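Local coordinates for protein Na Glutathione S-transferase 1 (Necator americanus, PDB 4OFM) that probably conjugates glutathione to electrophilic compounds, as other glutathione S-transferases do, working as a dimer, at residues B[45-50]-B[58-63]. Residues are numbered along the deposited sequence; the frame is centred on the assembly and turned at random.
With GSH (glutathione), chain F.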
loop_
_atom_site.group_PDB
_atom_site.type_symbol
_atom_site.label_atom_id
_atom_site.label_comp_id
_atom_site.label_asym_id
_atom_site.label_seq_id
_atom_site.Cartn_x
_atom_site.Cartn_y
_atom_site.Cartn_z
ATOM N N ASP B 45 10.982 -2.532 19.458
ATOM C CA ASP B 45 10.188 -1.382 19.900
ATOM C C ASP B 45 9.572 -0.650 18.724
ATOM O O ASP B 45 9.029 0.447 18.894
ATOM C CB ASP B 45 11.071 -0.414 20.704
ATOM C CG ASP B 45 11.834 -1.116 21.822
ATOM O OD1 ASP B 45 11.211 -1.897 22.558
ATOM O OD2 ASP B 45 13.061 -0.925 21.922
ATOM N N LEU B 46 9.714 -1.218 17.526
ATOM C CA LEU B 46 9.179 -0.642 16.320
ATOM C C LEU B 46 7.820 -1.269 16.104
ATOM O O LEU B 46 7.620 -2.432 16.426
ATOM C CB LEU B 46 10.111 -0.910 15.132
ATOM C CG LEU B 46 11.557 -0.421 15.299
ATOM C CD1 LEU B 46 12.351 -0.703 14.045
ATOM C CD2 LEU B 46 11.653 1.072 15.618
ATOM N N PRO B 47 6.865 -0.504 15.563
ATOM C CA PRO B 47 5.509 -1.026 15.571
ATOM C C PRO B 47 5.351 -2.371 14.831
ATOM O O PRO B 47 4.668 -3.251 15.333
ATOM C CB PRO B 47 4.687 0.091 14.937
ATOM C CG PRO B 47 5.572 1.296 14.927
ATOM C CD PRO B 47 6.967 0.787 14.860
ATOM N N PHE B 48 5.980 -2.536 13.669
ATOM C CA PHE B 48 5.972 -3.841 12.961
ATOM C C PHE B 48 7.349 -4.532 12.801
ATOM O O PHE B 48 7.541 -5.321 11.911
ATOM C CB PHE B 48 5.308 -3.714 11.577
ATOM C CG PHE B 48 3.998 -2.966 11.577
ATOM C CD1 PHE B 48 2.868 -3.521 12.143
ATOM C CD2 PHE B 48 3.896 -1.729 10.977
ATOM C CE1 PHE B 48 1.659 -2.855 12.117
ATOM C CE2 PHE B 48 2.700 -1.029 10.988
ATOM C CZ PHE B 48 1.579 -1.602 11.554
ATOM N N GLY B 49 8.306 -4.206 13.650
ATOM C CA GLY B 49 9.629 -4.821 13.597
ATOM C C GLY B 49 10.504 -4.455 12.424
ATOM O O GLY B 49 11.519 -5.109 12.181
ATOM N N GLN B 50 10.129 -3.391 11.705
ATOM C CA GLN B 50 10.809 -2.962 10.472
ATOM C C GLN B 50 10.947 -1.436 10.352
ATOM O O GLN B 50 10.401 -0.672 11.152
ATOM C CB GLN B 50 10.120 -3.548 9.247
ATOM C CG GLN B 50 10.253 -5.070 9.178
ATOM C CD GLN B 50 9.970 -5.674 7.800
ATOM O OE1 GLN B 50 8.841 -5.636 7.325
ATOM N NE2 GLN B 50 10.982 -6.284 7.180
ATOM N N GLY B 58 7.809 12.422 18.930
ATOM C CA GLY B 58 8.049 11.236 19.747
ATOM C C GLY B 58 7.199 10.080 19.325
ATOM O O GLY B 58 7.551 8.922 19.543
ATOM N N LYS B 59 6.056 10.398 18.740
ATOM C CA LYS B 59 5.075 9.403 18.420
ATOM C C LYS B 59 5.403 8.682 17.091
ATOM O O LYS B 59 5.523 9.306 16.036
ATOM C CB LYS B 59 3.739 10.099 18.461
ATOM C CG LYS B 59 2.544 9.221 18.252
ATOM C CD LYS B 59 2.258 8.187 19.326
ATOM C CE LYS B 59 1.044 7.354 18.971
ATOM N NZ LYS B 59 -0.263 8.086 19.157
ATOM N N GLN B 60 5.493 7.354 17.163
ATOM C CA GLN B 60 5.967 6.512 16.102
ATOM C C GLN B 60 4.942 6.176 15.014
ATOM O O GLN B 60 3.793 5.810 15.308
ATOM C CB GLN B 60 6.443 5.188 16.700
ATOM C CG GLN B 60 7.757 5.242 17.422
ATOM C CD GLN B 60 8.260 3.833 17.712
ATOM O OE1 GLN B 60 9.255 3.408 17.153
ATOM N NE2 GLN B 60 7.536 3.078 18.538
ATOM N N LEU B 61 5.407 6.211 13.750
ATOM C CA LEU B 61 4.602 5.884 12.566
ATOM C C LEU B 61 5.417 5.051 11.565
ATOM O O LEU B 61 6.388 5.533 11.007
ATOM C CB LEU B 61 4.112 7.175 11.895
ATOM C CG LEU B 61 3.367 7.069 10.559
ATOM C CD1 LEU B 61 2.026 6.357 10.728
ATOM C CD2 LEU B 61 3.173 8.444 9.953
ATOM N N ALA B 62 5.008 3.801 11.337
ATOM C CA ALA B 62 5.701 2.892 10.409
ATOM C C ALA B 62 5.049 2.883 9.034
ATOM O O ALA B 62 4.076 3.597 8.789
ATOM C CB ALA B 62 5.734 1.487 10.977
ATOM N N GLN B 63 5.646 2.107 8.140
ATOM C CA GLN B 63 5.204 1.887 6.773
ATOM C C GLN B 63 5.425 3.104 5.934
ATOM O O GLN B 63 4.706 4.094 6.049
ATOM C CB GLN B 63 3.741 1.406 6.699
ATOM C CG GLN B 63 3.520 -0.055 7.099
ATOM C CD GLN B 63 4.104 -1.062 6.133
ATOM O OE1 GLN B 63 4.600 -0.700 5.075
ATOM N NE2 GLN B 63 4.036 -2.347 6.491
HETATM N N1 GSH F . 6.326 -2.313 3.825
HETATM C CA1 GSH F . 7.555 -2.011 4.561
HETATM C C1 GSH F . 7.868 -0.524 4.563
HETATM O O11 GSH F . 8.415 -0.062 5.595
HETATM O O12 GSH F . 7.582 0.198 3.567
HETATM C CB1 GSH F . 8.722 -2.832 3.988
HETATM C CG1 GSH F . 10.069 -2.257 4.433
HETATM C CD1 GSH F . 11.082 -3.347 4.743
HETATM O OE1 GSH F . 10.794 -4.506 4.522
HETATM N N2 GSH F . 12.248 -2.957 5.287
HETATM C CA2 GSH F . 13.261 -3.881 5.777
HETATM C C2 GSH F . 13.327 -3.881 7.289
HETATM O O2 GSH F . 12.919 -2.944 7.941
HETATM C CB2 GSH F . 14.661 -3.548 5.258
HETATM S SG2 GSH F . 15.032 -4.238 3.634
HETATM N N3 GSH F . 13.863 -4.941 7.892
HETATM C CA3 GSH F . 14.342 -6.102 7.156
HETATM C C3 GSH F . 14.137 -7.322 8.010
HETATM O O31 GSH F . 14.762 -7.368 9.094
HETATM O O32 GSH F . 13.344 -8.207 7.621
#
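Q63, whose CG packs against CE2 of the F48 ring, has an amide nitrogen gripped from the second subunit: NE2 is hydrogen-bonded to both Q94 OE1 and D97 OD2 of that chain. This leaves its OE1 to accept a bond from the ligand, with GSH N1 2.7 Å from Q63 OE1. CG passes the ring, and beyond it the bend at chi2 (-69°) turns the amide to the glutamyl amino group. Ring and amide planes are 51° apart.

The same ring meets A62. F48 CD2 lies 3.7 Å from A62 CB, in an oblique approach. P47 closes on this methyl as well, with P47 CG 4.0 Å from A62 CB. A62 is thus covered by two consecutive residues of the type I turn 46-49.

The other end of the contact is polar. Q60 stretches out beyond CG, and its NE2 donates to D45 O at 3.0 Å. The N-H...O angle is 159°. The acceptor lies in the amide plane, and the donor arrives nearly head-on to the carbonyl. OE1 of the same amide faces L46 CD2 at 3.7 Å.

Q50 continues the loop into the glutathione site. Its NE2 makes a weak bond to GSH O32, on the glycyl carboxylate. Between them the segments reach both ends of the tripeptide, Q63 the glutamyl end and Q50 the glycyl end.

F48 packs on Q94 of the second subunit and stands where some related transferases carry the key aromatic of the dimer. The loop 45-50 follows helix 36-42 and leads to strand 53-56. It lies beside edge strand 59-62 of the thioredoxin-like sheet. P47 and Q60 both touch V53, while L61 packs on I67 and Y70 of helix 64-75, which begins just after Q63.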